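PDB 4R8X: uricase, which catalyses the oxidation of urate to 5-hydroxyisourate, the first step of urate degradation toward (S)-allantoin. Local coordinates for residues K9-F15 with F41-V47. Residues are numbered along the deposited sequence; the frame is centred on the assembly and turned at random.
Sequences KGDVYVF and FGMNAKV
K9 pairs with V47, V12 with A45 and V14 with M43 through two backbone hydrogen bonds each, joining antiparallel segments 9-15 and 41-47 at the end of the chain's own antiparallel sheet in the uricase T-fold (tunnelling fold); a beta bulge between K9 and V12 shifts the register by one. At the bulge D11 has positive phi (51°), and its N donates to a water that in turn donates to N44 OD1. N44 ties the bulge together from the opposite strand: with chi1 at 179° its CG is anti to the backbone N, and the amide reaches across to D11. There N44 ND2 donates to D11 OD1 at 2.9 Å, nearly straight and in its own amide plane, but meets the carboxylate from above. N44 CG lies 3.9 Å above one face of the Y13 ring, toward its rim, with amide and ring planes 42° apart. On the face carrying V12, V14, M43 and V47, helices 69-82 and 88-102 pack against the sheet. K9 and G10 continue the sheet into a second subunit and F15 into a third. V14 and M43 run side by side, V14 CG1 3.5 Å from M43 CG, while the F15 ring turns its edge to G42 CA.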
# COMPACT_ATOMS: atom_id res chain seq x y z
N LYS D 9 5.48 18.32 12.49
CA LYS D 9 5.09 18.12 11.10
C LYS D 9 5.77 16.88 10.59
O LYS D 9 6.97 16.72 10.72
CB LYS D 9 5.51 19.33 10.26
CG LYS D 9 4.81 19.44 8.92
CD LYS D 9 3.37 19.88 9.09
CE LYS D 9 2.94 20.82 8.00
NZ LYS D 9 1.57 21.31 8.30
N GLY D 10 4.98 16.00 9.97
CA GLY D 10 5.51 14.81 9.32
C GLY D 10 5.39 14.90 7.82
O GLY D 10 4.73 15.81 7.32
N ASP D 11 6.02 13.96 7.11
CA ASP D 11 6.06 13.97 5.64
C ASP D 11 6.53 15.31 5.09
O ASP D 11 6.00 15.81 4.08
CB ASP D 11 4.73 13.58 5.01
CG ASP D 11 4.49 12.07 5.00
OD1 ASP D 11 5.38 11.31 5.43
OD2 ASP D 11 3.39 11.68 4.56
N VAL D 12 7.52 15.87 5.76
CA VAL D 12 8.18 17.06 5.23
C VAL D 12 9.21 16.62 4.20
O VAL D 12 10.38 16.38 4.50
CB VAL D 12 8.86 17.90 6.34
CG1 VAL D 12 9.53 19.14 5.72
CG2 VAL D 12 7.85 18.29 7.40
N TYR D 13 8.74 16.48 2.96
CA TYR D 13 9.64 16.12 1.88
C TYR D 13 10.53 17.30 1.58
O TYR D 13 10.07 18.44 1.43
CB TYR D 13 8.89 15.67 0.63
CG TYR D 13 8.21 14.32 0.78
CD1 TYR D 13 8.91 13.14 0.59
CD2 TYR D 13 6.87 14.24 1.14
CE1 TYR D 13 8.29 11.90 0.73
CE2 TYR D 13 6.25 13.00 1.30
CZ TYR D 13 6.97 11.84 1.09
OH TYR D 13 6.36 10.61 1.22
N VAL D 14 11.83 17.04 1.55
CA VAL D 14 12.77 18.10 1.26
C VAL D 14 13.87 17.55 0.35
O VAL D 14 14.53 16.57 0.68
CB VAL D 14 13.28 18.77 2.56
CG1 VAL D 14 13.84 17.76 3.53
CG2 VAL D 14 14.30 19.82 2.23
N PHE D 15 14.00 18.17 -0.82
CA PHE D 15 14.90 17.68 -1.86
C PHE D 15 15.90 18.78 -2.21
O PHE D 15 15.58 19.73 -2.94
CB PHE D 15 14.12 17.25 -3.11
CG PHE D 15 12.94 16.36 -2.81
CD1 PHE D 15 13.05 15.28 -1.95
CD2 PHE D 15 11.71 16.61 -3.40
CE1 PHE D 15 11.96 14.46 -1.68
CE2 PHE D 15 10.61 15.80 -3.14
CZ PHE D 15 10.74 14.72 -2.30
N PHE D 41 20.01 15.36 -2.67
CA PHE D 41 20.12 15.10 -1.24
C PHE D 41 18.70 15.28 -0.72
O PHE D 41 18.31 16.39 -0.32
CB PHE D 41 21.08 16.13 -0.63
CG PHE D 41 21.39 15.93 0.83
CD1 PHE D 41 22.24 14.92 1.24
CD2 PHE D 41 20.85 16.78 1.78
CE1 PHE D 41 22.55 14.76 2.60
CE2 PHE D 41 21.15 16.63 3.13
CZ PHE D 41 21.99 15.61 3.54
N GLY D 42 17.92 14.20 -0.78
CA GLY D 42 16.50 14.28 -0.49
C GLY D 42 16.04 13.34 0.60
O GLY D 42 16.60 12.26 0.79
N MET D 43 14.98 13.73 1.29
CA MET D 43 14.48 12.92 2.40
C MET D 43 13.04 13.27 2.72
O MET D 43 12.53 14.32 2.32
CB MET D 43 15.33 13.17 3.65
CG MET D 43 15.09 14.56 4.25
SD MET D 43 16.40 15.18 5.30
CE MET D 43 17.63 15.52 4.04
N ASN D 44 12.40 12.38 3.47
CA ASN D 44 11.13 12.62 4.11
C ASN D 44 11.46 12.85 5.58
O ASN D 44 11.83 11.91 6.29
CB ASN D 44 10.24 11.39 3.94
CG ASN D 44 8.89 11.54 4.61
OD1 ASN D 44 8.72 12.38 5.50
ND2 ASN D 44 7.92 10.73 4.20
N ALA D 45 11.33 14.10 6.03
CA ALA D 45 11.66 14.47 7.40
C ALA D 45 10.42 14.61 8.29
O ALA D 45 9.34 14.96 7.82
CB ALA D 45 12.47 15.77 7.43
N LYS D 46 10.61 14.35 9.58
CA LYS D 46 9.55 14.45 10.57
C LYS D 46 10.13 15.15 11.78
O LYS D 46 11.11 14.68 12.37
CB LYS D 46 9.04 13.06 10.96
CG LYS D 46 7.86 13.07 11.91
CD LYS D 46 7.42 11.64 12.23
CE LYS D 46 6.19 11.63 13.12
NZ LYS D 46 5.49 10.32 13.01
N VAL D 47 9.53 16.28 12.14
CA VAL D 47 10.03 17.08 13.26
C VAL D 47 9.03 17.09 14.40
O VAL D 47 7.83 17.23 14.17
CB VAL D 47 10.36 18.54 12.84
CG1 VAL D 47 9.16 19.23 12.19
CG2 VAL D 47 10.89 19.34 14.04
O HOH W 1 7.47 11.64 8.00